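Long-range contacts in naphthalene dioxygenase large subunit (Rhodococcus sp., PDB 2B1X), which is the large subunit of a Rieske-type dioxygenase, carrying a Rieske [2Fe-2S] domain and a catalytic domain with a mononuclear iron site: residues S150-L154 / L177-D182; A186-V191 / F339-D345; T318-R324 / E353-Y358. The contacts are given in a common frame with arbitrary orientation. Residue numbers count along the deposited sequence, not the author numbering.

Contact 1: residues S150-L154 / L177-D182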
ATOM      1  N   SER A 150      19.890 -20.399 -25.508  1.00 17.91           N
ATOM      2  CA  SER A 150      20.917 -19.391 -25.402  1.00 19.39           C
ATOM      3  C   SER A 150      21.274 -18.840 -26.792  1.00 18.57           C
ATOM      4  O   SER A 150      21.328 -19.594 -27.774  1.00 18.76           O
ATOM      5  CB  SER A 150      22.168 -20.053 -24.825  1.00 19.92           C
ATOM      6  OG  SER A 150      22.638 -19.310 -23.722  1.00 25.88           O
ATOM      7  N   TYR A 151      21.498 -17.539 -26.882  1.00 17.53           N
ATOM      8  CA  TYR A 151      22.186 -16.991 -28.032  1.00 17.00           C
ATOM      9  C   TYR A 151      23.345 -16.133 -27.564  1.00 16.63           C
ATOM     10  O   TYR A 151      23.160 -15.133 -26.878  1.00 15.87           O
ATOM     11  CB  TYR A 151      21.259 -16.216 -28.975  1.00 16.82           C
ATOM     12  CG  TYR A 151      21.996 -15.775 -30.229  1.00 18.43           C
ATOM     13  CD1 TYR A 151      22.425 -14.451 -30.384  1.00 17.60           C
ATOM     14  CD2 TYR A 151      22.290 -16.690 -31.236  1.00 18.19           C
ATOM     15  CE1 TYR A 151      23.121 -14.060 -31.528  1.00 19.32           C
ATOM     16  CE2 TYR A 151      22.973 -16.308 -32.378  1.00 20.42           C
ATOM     17  CZ  TYR A 151      23.371 -14.992 -32.525  1.00 20.49           C
ATOM     18  OH  TYR A 151      24.054 -14.627 -33.654  1.00 21.05           O
ATOM     19  N   LYS A 152      24.552 -16.559 -27.912  1.00 16.99           N
ATOM     20  CA  LYS A 152      25.779 -15.843 -27.544  1.00 17.22           C
ATOM     21  C   LYS A 152      25.851 -15.381 -26.084  1.00 16.76           C
ATOM     22  O   LYS A 152      26.154 -14.201 -25.826  1.00 16.95           O
ATOM     23  CB  LYS A 152      26.026 -14.652 -28.490  1.00 17.77           C
ATOM     24  CG  LYS A 152      26.029 -15.002 -29.984  1.00 20.10           C
ATOM     25  CD  LYS A 152      27.385 -15.383 -30.480  1.00 22.16           C
ATOM     26  CE  LYS A 152      27.307 -16.189 -31.776  1.00 24.03           C
ATOM     27  NZ  LYS A 152      27.488 -15.367 -32.975  1.00 26.10           N
ATOM     28  N   GLY A 153      25.592 -16.291 -25.144  1.00 16.02           N
ATOM     29  CA  GLY A 153      25.625 -15.981 -23.710  1.00 15.14           C
ATOM     30  C   GLY A 153      24.313 -15.532 -23.049  1.00 14.88           C
ATOM     31  O   GLY A 153      24.181 -15.587 -21.831  1.00 14.18           O
ATOM     32  N   LEU A 154      23.350 -15.121 -23.863  1.00 14.30           N
ATOM     33  CA  LEU A 154      22.045 -14.664 -23.413  1.00 13.95           C
ATOM     34  C   LEU A 154      21.057 -15.837 -23.268  1.00 13.47           C
ATOM     35  O   LEU A 154      20.658 -16.472 -24.264  1.00 13.53           O
ATOM     36  CB  LEU A 154      21.497 -13.632 -24.417  1.00 13.39           C
ATOM     37  CG  LEU A 154      21.773 -12.123 -24.283  1.00 16.87           C
ATOM     38  CD1 LEU A 154      23.191 -11.800 -23.968  1.00 18.64           C
ATOM     39  CD2 LEU A 154      21.327 -11.371 -25.554  1.00 15.26           C
ATOM     40  N   LEU A 177      22.926  -8.305 -33.019  1.00 13.99           N
ATOM     41  CA  LEU A 177      23.309  -8.782 -31.682  1.00 14.47           C
ATOM     42  C   LEU A 177      24.786  -9.197 -31.647  1.00 14.66           C
ATOM     43  O   LEU A 177      25.499  -8.915 -30.685  1.00 14.90           O
ATOM     44  CB  LEU A 177      22.436  -9.947 -31.247  1.00 13.56           C
ATOM     45  CG  LEU A 177      20.953  -9.618 -30.947  1.00 15.46           C
ATOM     46  CD1 LEU A 177      20.224 -10.939 -30.628  1.00 12.45           C
ATOM     47  CD2 LEU A 177      20.767  -8.604 -29.796  1.00 12.72           C
ATOM     48  N   ASP A 178      25.249  -9.848 -32.703  1.00 15.62           N
ATOM     49  CA  ASP A 178      26.671 -10.234 -32.799  1.00 16.67           C
ATOM     50  C   ASP A 178      27.613  -9.050 -32.588  1.00 16.84           C
ATOM     51  O   ASP A 178      28.654  -9.165 -31.945  1.00 16.84           O
ATOM     52  CB  ASP A 178      26.988 -10.814 -34.184  1.00 16.89           C
ATOM     53  CG  ASP A 178      26.365 -12.172 -34.413  1.00 19.22           C
ATOM     54  OD1 ASP A 178      25.808 -12.768 -33.442  1.00 19.42           O
ATOM     55  OD2 ASP A 178      26.388 -12.702 -35.558  1.00 22.67           O
ATOM     56  N   ILE A 179      27.250  -7.918 -33.180  1.00 17.20           N
ATOM     57  CA  ILE A 179      28.057  -6.706 -33.123  1.00 17.47           C
ATOM     58  C   ILE A 179      28.262  -6.225 -31.681  1.00 17.49           C
ATOM     59  O   ILE A 179      29.284  -5.649 -31.361  1.00 17.17           O
ATOM     60  CB  ILE A 179      27.405  -5.626 -33.991  1.00 17.63           C
ATOM     61  CG1 ILE A 179      27.638  -5.931 -35.482  1.00 18.11           C
ATOM     62  CG2 ILE A 179      27.962  -4.213 -33.658  1.00 18.06           C
ATOM     63  CD1 ILE A 179      26.877  -5.015 -36.439  1.00 19.33           C
ATOM     64  N   VAL A 180      27.281  -6.492 -30.830  1.00 17.02           N
ATOM     65  CA  VAL A 180      27.325  -6.112 -29.425  1.00 17.27           C
ATOM     66  C   VAL A 180      27.838  -7.269 -28.542  1.00 16.73           C
ATOM     67  O   VAL A 180      28.572  -7.039 -27.597  1.00 16.76           O
ATOM     68  CB  VAL A 180      25.914  -5.608 -28.985  1.00 17.59           C
ATOM     69  CG1 VAL A 180      25.615  -5.880 -27.542  1.00 18.00           C
ATOM     70  CG2 VAL A 180      25.752  -4.109 -29.322  1.00 17.71           C
ATOM     71  N   LEU A 181      27.496  -8.506 -28.877  1.00 16.09           N
ATOM     72  CA  LEU A 181      27.767  -9.635 -27.971  1.00 16.81           C
ATOM     73  C   LEU A 181      29.018 -10.457 -28.282  1.00 17.44           C
ATOM     74  O   LEU A 181      29.554 -11.123 -27.391  1.00 18.36           O
ATOM     75  CB  LEU A 181      26.577 -10.595 -27.919  1.00 16.45           C
ATOM     76  CG  LEU A 181      25.177 -10.048 -27.606  1.00 16.54           C
ATOM     77  CD1 LEU A 181      24.187 -11.154 -27.829  1.00 16.35           C
ATOM     78  CD2 LEU A 181      25.055  -9.495 -26.182  1.00 17.80           C
ATOM     79  N   ASP A 182      29.463 -10.436 -29.537  1.00 16.97           N
ATOM     80  CA  ASP A 182      30.449 -11.406 -29.993  1.00 18.07           C
ATOM     81  C   ASP A 182      31.785 -10.813 -30.445  1.00 17.76           C
ATOM     82  O   ASP A 182      32.458 -11.384 -31.305  1.00 17.44           O
ATOM     83  CB  ASP A 182      29.865 -12.258 -31.126  1.00 18.09           C
ATOM     84  CG  ASP A 182      30.541 -13.614 -31.240  1.00 20.01           C
ATOM     85  OD1 ASP A 182      30.980 -14.164 -30.207  1.00 21.51           O
ATOM     86  OD2 ASP A 182      30.699 -14.186 -32.331  1.00 19.79           O
TER
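One carboxylate oxygen can serve two donors of different character, and D178 OD1 does so here. The phenol of Y151 gives it a short hydrogen bond (OH to OD1 of D178, 2.6 Å), with the oxygen lying near the plane of the ring, and the ammonium of K152 forms a salt bridge with the same atom (NZ to OD1 of D178, 3.1 Å). K152 NZ also reaches OD2 of D182 at 3.5 Å, a weaker second salt bridge; the main partner of D182 is R279. These donors are brought together by a type I' turn from Y151 to L154, closed by paired bonds from Y151 N to L154 O (2.9 Å) and from L154 N to Y151 O (3.0 Å), the tight β-hairpin connection between strands 147-151 and 154-158. K152, at its tip, has left-handed helical backbone angles. The hairpin leans on the last turn of helix 174-181. Beside the charges the packing is apolar: L154 CD2 meets L181 CD1 at 3.7 Å, K152 CB lies 4.0 Å from L181 CD1 as well, and Y151 CD1 is 4.2 Å from L177 CD1. Helix 166-170 packs against the Y151 side chain as well.

Contact 2: residues A186-V191 / F339-D345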
ATOM      1  N   ALA A 186      36.986 -14.355 -25.270  1.00 19.64           N
ATOM      2  CA  ALA A 186      36.542 -14.785 -23.941  1.00 19.39           C
ATOM      3  C   ALA A 186      35.078 -14.419 -23.663  1.00 18.88           C
ATOM      4  O   ALA A 186      34.471 -14.991 -22.764  1.00 18.90           O
ATOM      5  CB  ALA A 186      37.466 -14.218 -22.859  1.00 19.24           C
ATOM      6  N   GLY A 187      34.525 -13.478 -24.434  1.00 18.19           N
ATOM      7  CA  GLY A 187      33.134 -13.092 -24.274  1.00 17.14           C
ATOM      8  C   GLY A 187      32.904 -11.975 -23.268  1.00 16.90           C
ATOM      9  O   GLY A 187      33.838 -11.441 -22.663  1.00 16.85           O
ATOM     10  N   LEU A 188      31.635 -11.621 -23.117  1.00 16.98           N
ATOM     11  CA  LEU A 188      31.151 -10.608 -22.187  1.00 16.90           C
ATOM     12  C   LEU A 188      30.985 -11.171 -20.784  1.00 16.42           C
ATOM     13  O   LEU A 188      30.701 -12.369 -20.607  1.00 15.59           O
ATOM     14  CB  LEU A 188      29.768 -10.153 -22.657  1.00 16.94           C
ATOM     15  CG  LEU A 188      29.495  -8.806 -23.322  1.00 18.67           C
ATOM     16  CD1 LEU A 188      30.719  -8.000 -23.727  1.00 13.33           C
ATOM     17  CD2 LEU A 188      28.530  -9.002 -24.482  1.00 18.51           C
ATOM     18  N   GLN A 189      31.164 -10.308 -19.787  1.00 16.30           N
ATOM     19  CA  GLN A 189      30.799 -10.644 -18.412  1.00 16.19           C
ATOM     20  C   GLN A 189      29.860  -9.597 -17.844  1.00 15.25           C
ATOM     21  O   GLN A 189      30.088  -8.405 -18.013  1.00 14.00           O
ATOM     22  CB  GLN A 189      32.021 -10.797 -17.515  1.00 16.89           C
ATOM     23  CG  GLN A 189      32.841  -9.539 -17.309  1.00 21.94           C
ATOM     24  CD  GLN A 189      34.114  -9.778 -16.470  1.00 29.05           C
ATOM     25  OE1 GLN A 189      34.980  -8.894 -16.387  1.00 29.13           O
ATOM     26  NE2 GLN A 189      34.224 -10.963 -15.850  1.00 30.21           N
ATOM     27  N   VAL A 190      28.789 -10.050 -17.196  1.00 13.99           N
ATOM     28  CA  VAL A 190      27.976  -9.164 -16.365  1.00 13.95           C
ATOM     29  C   VAL A 190      28.853  -8.858 -15.158  1.00 14.16           C
ATOM     30  O   VAL A 190      29.434  -9.768 -14.575  1.00 13.96           O
ATOM     31  CB  VAL A 190      26.656  -9.870 -15.877  1.00 13.44           C
ATOM     32  CG1 VAL A 190      26.017  -9.127 -14.692  1.00 13.88           C
ATOM     33  CG2 VAL A 190      25.682 -10.011 -17.006  1.00 12.81           C
ATOM     34  N   VAL A 191      28.950  -7.592 -14.778  1.00 14.33           N
ATOM     35  CA  VAL A 191      29.725  -7.254 -13.585  1.00 14.86           C
ATOM     36  C   VAL A 191      28.847  -7.143 -12.368  1.00 15.17           C
ATOM     37  O   VAL A 191      27.955  -6.314 -12.316  1.00 14.94           O
ATOM     38  CB  VAL A 191      30.572  -5.965 -13.752  1.00 15.19           C
ATOM     39  CG1 VAL A 191      31.370  -5.700 -12.488  1.00 15.38           C
ATOM     40  CG2 VAL A 191      31.514  -6.120 -14.899  1.00 15.31           C
ATOM     41  N   PHE A 339      21.681  -4.319 -16.214  1.00 10.47           N
ATOM     42  CA  PHE A 339      22.956  -5.053 -16.160  1.00 11.12           C
ATOM     43  C   PHE A 339      24.037  -4.236 -16.843  1.00 10.51           C
ATOM     44  O   PHE A 339      23.792  -3.628 -17.887  1.00 10.81           O
ATOM     45  CB  PHE A 339      22.815  -6.379 -16.919  1.00 10.50           C
ATOM     46  CG  PHE A 339      21.752  -7.319 -16.385  1.00 11.55           C
ATOM     47  CD1 PHE A 339      20.401  -7.161 -16.717  1.00 12.44           C
ATOM     48  CD2 PHE A 339      22.126  -8.425 -15.597  1.00  9.79           C
ATOM     49  CE1 PHE A 339      19.416  -8.066 -16.242  1.00 11.29           C
ATOM     50  CE2 PHE A 339      21.189  -9.349 -15.145  1.00 10.71           C
ATOM     51  CZ  PHE A 339      19.812  -9.174 -15.445  1.00 12.66           C
ATOM     52  N   PHE A 340      25.228  -4.207 -16.259  1.00 11.21           N
ATOM     53  CA  PHE A 340      26.403  -3.647 -16.936  1.00 10.46           C
ATOM     54  C   PHE A 340      27.280  -4.801 -17.399  1.00 10.68           C
ATOM     55  O   PHE A 340      27.556  -5.723 -16.619  1.00 10.29           O
ATOM     56  CB  PHE A 340      27.185  -2.719 -15.995  1.00 11.17           C
ATOM     57  CG  PHE A 340      28.567  -2.350 -16.505  1.00 10.75           C
ATOM     58  CD1 PHE A 340      28.714  -1.408 -17.525  1.00 10.40           C
ATOM     59  CD2 PHE A 340      29.691  -2.971 -15.999  1.00 10.86           C
ATOM     60  CE1 PHE A 340      29.975  -1.060 -18.020  1.00 10.77           C
ATOM     61  CE2 PHE A 340      30.990  -2.644 -16.491  1.00 11.27           C
ATOM     62  CZ  PHE A 340      31.120  -1.683 -17.505  1.00  9.04           C
ATOM     63  N   LEU A 341      27.723  -4.757 -18.666  1.00 10.73           N
ATOM     64  CA  LEU A 341      28.554  -5.825 -19.214  1.00 11.39           C
ATOM     65  C   LEU A 341      29.816  -5.260 -19.826  1.00 11.49           C
ATOM     66  O   LEU A 341      29.822  -4.136 -20.301  1.00 12.02           O
ATOM     67  CB  LEU A 341      27.804  -6.639 -20.270  1.00 10.51           C
ATOM     68  CG  LEU A 341      26.566  -7.446 -19.806  1.00 11.82           C
ATOM     69  CD1 LEU A 341      25.376  -6.590 -19.791  1.00  9.01           C
ATOM     70  CD2 LEU A 341      26.345  -8.652 -20.735  1.00 10.56           C
ATOM     71  N   VAL A 342      30.885  -6.046 -19.807  1.00 12.25           N
ATOM     72  CA  VAL A 342      32.158  -5.636 -20.431  1.00 12.26           C
ATOM     73  C   VAL A 342      32.919  -6.905 -20.841  1.00 13.26           C
ATOM     74  O   VAL A 342      32.734  -7.988 -20.249  1.00 13.80           O
ATOM     75  CB  VAL A 342      32.984  -4.698 -19.495  1.00 12.55           C
ATOM     76  CG1 VAL A 342      33.481  -5.440 -18.230  1.00 11.71           C
ATOM     77  CG2 VAL A 342      34.142  -3.966 -20.244  1.00 11.02           C
ATOM     78  N   GLU A 343      33.751  -6.781 -21.874  1.00 13.76           N
ATOM     79  CA  GLU A 343      34.490  -7.920 -22.402  1.00 14.61           C
ATOM     80  C   GLU A 343      35.408  -8.418 -21.301  1.00 14.73           C
ATOM     81  O   GLU A 343      36.084  -7.609 -20.665  1.00 13.35           O
ATOM     82  CB  GLU A 343      35.287  -7.488 -23.642  1.00 14.62           C
ATOM     83  CG  GLU A 343      34.444  -7.346 -24.915  1.00 16.32           C
ATOM     84  CD  GLU A 343      33.620  -6.050 -25.028  1.00 19.91           C
ATOM     85  OE1 GLU A 343      32.833  -5.963 -26.003  1.00 19.84           O
ATOM     86  OE2 GLU A 343      33.735  -5.118 -24.172  1.00 20.87           O
ATOM     87  N   LYS A 344      35.394  -9.731 -21.047  1.00 15.42           N
ATOM     88  CA  LYS A 344      36.205 -10.326 -19.977  1.00 17.31           C
ATOM     89  C   LYS A 344      37.689  -9.951 -20.082  1.00 17.64           C
ATOM     90  O   LYS A 344      38.352  -9.763 -19.059  1.00 17.97           O
ATOM     91  CB  LYS A 344      36.075 -11.856 -19.945  1.00 17.45           C
ATOM     92  CG  LYS A 344      34.703 -12.384 -19.475  1.00 21.48           C
ATOM     93  CD  LYS A 344      34.649 -13.915 -19.577  1.00 24.79           C
ATOM     94  CE  LYS A 344      33.231 -14.431 -19.353  1.00 29.06           C
ATOM     95  NZ  LYS A 344      32.437 -14.570 -20.643  1.00 29.45           N
ATOM     96  N   ASP A 345      38.198  -9.859 -21.311  1.00 17.87           N
ATOM     97  CA  ASP A 345      39.616  -9.584 -21.558  1.00 18.96           C
ATOM     98  C   ASP A 345      39.988  -8.117 -21.757  1.00 18.55           C
ATOM     99  O   ASP A 345      41.153  -7.806 -22.081  1.00 18.94           O
ATOM    100  CB  ASP A 345      40.140 -10.387 -22.759  1.00 19.59           C
ATOM    101  CG  ASP A 345      40.428 -11.829 -22.418  1.00 21.72           C
ATOM    102  OD1 ASP A 345      40.476 -12.179 -21.210  1.00 25.15           O
ATOM    103  OD2 ASP A 345      40.619 -12.684 -23.313  1.00 25.86           O
TER
HETATM  104  O   HOH W   1      36.949 -10.580 -23.612  1.00 23.02           O
HETATM  105  O   HOH W   2      25.467  -5.406 -13.742  1.00 22.48           O
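A186 opens the segment outside regular pairing, yet its carbonyl is already bound: K344 NZ donates to A186 O at 3.0 Å and to L188 O at 2.8 Å, so one ammonium spans two carbonyls of the incoming chain. Between them, G187 O accepts K344 N (2.8 Å, nearly linear). G187 combines a positive phi with an extended psi, angles at which a CB would collide with the preceding carbonyl. L188 faces E343 in a non-hydrogen-bonded pair whose side chains diverge; its CG nevertheless packs 4.1 Å from L341 CD2, while E343 turns to R183 for a salt bridge. Q189 and V342 form the hydrogen-bonded pair, Q189 N to V342 O at 2.8 Å and V342 N to Q189 O at 3.1 Å. This is antiparallel β-sheet: within this chain, strand 188-199 is the outermost strand at one end of the large sheet of the catalytic domain, a member of the Bet v 1-like clan, and 333-343 is its neighbour. V190 lies on the same face as L341, CG2 to CG of L341 at 3.9 Å, and its CG1 approaches the edge of the F339 ring. V191 N donates to F340 O (3.0 Å), water 2 links V191 O with F340 N, and V191 CG2 sits at the edge of the F340 ring, 3.8 Å from CD2, where the small subunit packs against both residues.

Contact 3: residues T318-R324 / E353-Y358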
ATOM      1  N   THR A 318      33.860   7.150 -22.626  1.00 15.34           N
ATOM      2  CA  THR A 318      34.186   5.763 -22.892  1.00 14.69           C
ATOM      3  C   THR A 318      32.914   4.931 -23.142  1.00 14.29           C
ATOM      4  O   THR A 318      31.813   5.319 -22.730  1.00 12.76           O
ATOM      5  CB  THR A 318      35.301   5.167 -21.904  1.00 15.79           C
ATOM      6  OG1 THR A 318      34.969   3.879 -21.392  1.00 17.29           O
ATOM      7  CG2 THR A 318      35.604   6.055 -20.702  1.00 11.84           C
ATOM      8  N   ALA A 319      33.072   3.883 -23.937  1.00 13.38           N
ATOM      9  CA  ALA A 319      31.997   3.010 -24.336  1.00 13.09           C
ATOM     10  C   ALA A 319      31.536   2.126 -23.183  1.00 12.88           C
ATOM     11  O   ALA A 319      32.330   1.644 -22.369  1.00 12.56           O
ATOM     12  CB  ALA A 319      32.441   2.140 -25.520  1.00 12.93           C
ATOM     13  N   PHE A 320      30.230   1.917 -23.103  1.00 12.58           N
ATOM     14  CA  PHE A 320      29.716   0.939 -22.142  1.00 12.29           C
ATOM     15  C   PHE A 320      28.560   0.209 -22.781  1.00 12.39           C
ATOM     16  O   PHE A 320      27.920   0.743 -23.694  1.00 11.87           O
ATOM     17  CB  PHE A 320      29.311   1.612 -20.835  1.00 12.23           C
ATOM     18  CG  PHE A 320      28.141   2.580 -20.969  1.00 12.84           C
ATOM     19  CD1 PHE A 320      26.809   2.123 -20.896  1.00 12.62           C
ATOM     20  CD2 PHE A 320      28.371   3.941 -21.093  1.00 12.63           C
ATOM     21  CE1 PHE A 320      25.748   3.014 -20.973  1.00 13.11           C
ATOM     22  CE2 PHE A 320      27.312   4.843 -21.191  1.00 12.77           C
ATOM     23  CZ  PHE A 320      25.990   4.374 -21.124  1.00 11.80           C
ATOM     24  N   LEU A 321      28.324  -1.013 -22.318  1.00 12.16           N
ATOM     25  CA  LEU A 321      27.191  -1.813 -22.737  1.00 12.60           C
ATOM     26  C   LEU A 321      26.281  -2.078 -21.542  1.00 13.30           C
ATOM     27  O   LEU A 321      26.751  -2.509 -20.480  1.00 13.94           O
ATOM     28  CB  LEU A 321      27.672  -3.151 -23.345  1.00 12.68           C
ATOM     29  CG  LEU A 321      26.548  -4.149 -23.689  1.00 15.45           C
ATOM     30  CD1 LEU A 321      25.642  -3.571 -24.805  1.00 13.84           C
ATOM     31  CD2 LEU A 321      27.126  -5.523 -24.081  1.00 16.14           C
ATOM     32  N   THR A 322      24.987  -1.830 -21.716  1.00 12.18           N
ATOM     33  CA  THR A 322      24.013  -2.234 -20.737  1.00 12.50           C
ATOM     34  C   THR A 322      22.872  -2.995 -21.419  1.00 12.23           C
ATOM     35  O   THR A 322      22.437  -2.625 -22.520  1.00 12.67           O
ATOM     36  CB  THR A 322      23.455  -0.990 -19.932  1.00 11.82           C
ATOM     37  OG1 THR A 322      22.292  -1.375 -19.205  1.00 12.78           O
ATOM     38  CG2 THR A 322      22.906   0.082 -20.858  1.00 10.66           C
ATOM     39  N   LEU A 323      22.433  -4.069 -20.765  1.00 12.34           N
ATOM     40  CA  LEU A 323      21.206  -4.782 -21.115  1.00 11.98           C
ATOM     41  C   LEU A 323      20.240  -4.525 -19.973  1.00 11.61           C
ATOM     42  O   LEU A 323      20.646  -4.478 -18.821  1.00 11.86           O
ATOM     43  CB  LEU A 323      21.452  -6.295 -21.201  1.00 11.73           C
ATOM     44  CG  LEU A 323      22.391  -6.940 -22.229  1.00 16.28           C
ATOM     45  CD1 LEU A 323      21.965  -8.370 -22.600  1.00 17.24           C
ATOM     46  CD2 LEU A 323      22.741  -6.082 -23.482  1.00 16.50           C
ATOM     47  N   ARG A 324      18.962  -4.378 -20.261  1.00 11.22           N
ATOM     48  CA  ARG A 324      18.015  -4.172 -19.176  1.00 11.90           C
ATOM     49  C   ARG A 324      16.687  -4.868 -19.494  1.00 11.75           C
ATOM     50  O   ARG A 324      16.287  -4.932 -20.657  1.00 12.29           O
ATOM     51  CB  ARG A 324      17.801  -2.659 -18.930  1.00 11.24           C
ATOM     52  CG  ARG A 324      17.567  -1.847 -20.223  1.00 11.86           C
ATOM     53  CD  ARG A 324      18.846  -1.178 -20.794  1.00 12.50           C
ATOM     54  NE  ARG A 324      19.590  -0.573 -19.694  1.00 12.88           N
ATOM     55  CZ  ARG A 324      19.225   0.546 -19.074  1.00 13.77           C
ATOM     56  NH1 ARG A 324      18.161   1.242 -19.517  1.00 11.26           N
ATOM     57  NH2 ARG A 324      19.937   0.975 -18.038  1.00 12.20           N
ATOM     58  N   GLU A 353      36.649   2.385 -16.071  1.00 15.75           N
ATOM     59  CA  GLU A 353      36.194   3.557 -16.828  1.00 15.91           C
ATOM     60  C   GLU A 353      34.837   3.357 -17.464  1.00 14.74           C
ATOM     61  O   GLU A 353      34.004   4.262 -17.457  1.00 14.80           O
ATOM     62  CB  GLU A 353      37.207   3.949 -17.918  1.00 15.68           C
ATOM     63  CG  GLU A 353      38.450   4.662 -17.413  1.00 18.88           C
ATOM     64  CD  GLU A 353      38.153   5.849 -16.501  1.00 24.19           C
ATOM     65  OE1 GLU A 353      37.215   6.630 -16.792  1.00 24.14           O
ATOM     66  OE2 GLU A 353      38.863   6.010 -15.484  1.00 26.65           O
ATOM     67  N   SER A 354      34.617   2.179 -18.032  1.00 14.32           N
ATOM     68  CA  SER A 354      33.366   1.894 -18.733  1.00 13.79           C
ATOM     69  C   SER A 354      32.185   1.800 -17.733  1.00 13.68           C
ATOM     70  O   SER A 354      31.084   2.259 -18.002  1.00 13.50           O
ATOM     71  CB  SER A 354      33.520   0.585 -19.530  1.00 13.84           C
ATOM     72  OG  SER A 354      32.306   0.183 -20.123  1.00 12.89           O
ATOM     73  N   TYR A 355      32.466   1.203 -16.582  1.00 12.94           N
ATOM     74  CA  TYR A 355      31.560   1.120 -15.443  1.00 12.48           C
ATOM     75  C   TYR A 355      31.126   2.488 -14.942  1.00 12.09           C
ATOM     76  O   TYR A 355      29.927   2.710 -14.714  1.00 12.19           O
ATOM     77  CB  TYR A 355      32.262   0.343 -14.315  1.00 12.49           C
ATOM     78  CG  TYR A 355      31.725   0.557 -12.905  1.00 12.61           C
ATOM     79  CD1 TYR A 355      30.389   0.279 -12.583  1.00 13.71           C
ATOM     80  CD2 TYR A 355      32.562   1.000 -11.895  1.00 13.80           C
ATOM     81  CE1 TYR A 355      29.918   0.462 -11.264  1.00 13.54           C
ATOM     82  CE2 TYR A 355      32.116   1.173 -10.587  1.00 14.06           C
ATOM     83  CZ  TYR A 355      30.773   0.900 -10.288  1.00 13.92           C
ATOM     84  OH  TYR A 355      30.324   1.059  -9.001  1.00 15.88           O
ATOM     85  N   LYS A 356      32.073   3.404 -14.751  1.00 11.82           N
ATOM     86  CA  LYS A 356      31.730   4.762 -14.323  1.00 12.44           C
ATOM     87  C   LYS A 356      30.932   5.532 -15.416  1.00 12.16           C
ATOM     88  O   LYS A 356      29.991   6.274 -15.109  1.00 12.06           O
ATOM     89  CB  LYS A 356      32.963   5.542 -13.865  1.00 13.64           C
ATOM     90  CG  LYS A 356      33.785   4.900 -12.702  1.00 14.55           C
ATOM     91  CD  LYS A 356      32.932   4.738 -11.421  1.00 23.59           C
ATOM     92  CE  LYS A 356      33.737   4.322 -10.188  1.00 24.45           C
ATOM     93  NZ  LYS A 356      34.897   5.272  -9.850  1.00 29.15           N
ATOM     94  N   SER A 357      31.284   5.340 -16.679  1.00 11.51           N
ATOM     95  CA  SER A 357      30.527   5.975 -17.758  1.00 11.14           C
ATOM     96  C   SER A 357      29.066   5.519 -17.775  1.00 10.59           C
ATOM     97  O   SER A 357      28.155   6.350 -17.903  1.00 10.63           O
ATOM     98  CB  SER A 357      31.198   5.717 -19.094  1.00 11.11           C
ATOM     99  OG  SER A 357      32.324   6.549 -19.163  1.00 12.30           O
ATOM    100  N   TYR A 358      28.852   4.211 -17.652  1.00  9.97           N
ATOM    101  CA  TYR A 358      27.508   3.655 -17.484  1.00 10.74           C
ATOM    102  C   TYR A 358      26.792   4.206 -16.233  1.00 11.12           C
ATOM    103  O   TYR A 358      25.597   4.566 -16.287  1.00 11.43           O
ATOM    104  CB  TYR A 358      27.610   2.125 -17.335  1.00 10.30           C
ATOM    105  CG  TYR A 358      26.399   1.482 -16.648  1.00 10.33           C
ATOM    106  CD1 TYR A 358      25.178   1.345 -17.333  1.00 10.19           C
ATOM    107  CD2 TYR A 358      26.472   1.020 -15.331  1.00 10.43           C
ATOM    108  CE1 TYR A 358      24.070   0.785 -16.731  1.00 12.26           C
ATOM    109  CE2 TYR A 358      25.314   0.432 -14.698  1.00 12.45           C
ATOM    110  CZ  TYR A 358      24.142   0.316 -15.422  1.00 13.91           C
ATOM    111  OH  TYR A 358      23.033  -0.272 -14.837  1.00 14.58           O
TER
HETATM  112  O   HOH W   3      31.244  -2.002 -21.310  1.00 32.98           O
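Strand 318-324 and helix 353-358 cross at 72° between their N-to-C directions, and their axes come within 7.0 Å. That is close for a helix lying on a sheet, and the small S354 sits at the tightest point, its CA 5.1 Å from the CA of F320. Its hydroxyl donates to the backbone, S354 OG to A319 O at 2.7 Å, and accepts from water 3, which in turn accepts from L321 N; one serine thus ties the helix to two peptide groups of the strand. F320 points at the helix and presents its ring face to Y358: Y358 CA stands 3.6 Å from the F320 ring centroid, almost on the ring normal, a CH-pi contact, while the Y358 ring turns its edge toward that face in an offset edge-to-face pair, centroids 5.9 Å apart. Farther along, T322 CB lies 3.7 Å from Y358 CE1. At the other end T318 CG2 packs on E353 CB (3.8 Å). R324 donates from NE to T322 OG1 (2.9 Å) and forms a salt bridge with E369; the side chain of R324 is about 8 Å from the bound Fe (III) ion. Helix 348-361 is therefore held on the sheet of the catalytic domain by aromatic packing reinforced with hydroxyl-to-backbone bonding, while its Y355 hydrogen-bonds D68 of the small subunit, so the same helix lies at the interface between subunits.

The three contacts lie around one edge region of the large antiparallel sheet. Contact 1 closes first along the chain; contacts 2 and 3 follow, and their segments alternate. Contacts 2 and 3, about 10 Å apart between centres, share this sheet: strand 333-343 lies between 188-199 and 318-330, and F339 N bonds L323 O across the second seam. Contact 1 is about 11 Å from contact 2 and 17 Å from contact 3, centre to centre; L181 packs on L188, and V180 on L321. Helix 174-181 thus joins the hairpin of strands 147-151 and 154-158 to this sheet, with L154 packing directly on L323, and helix 348-361, together with V191 and F340, faces the small subunit.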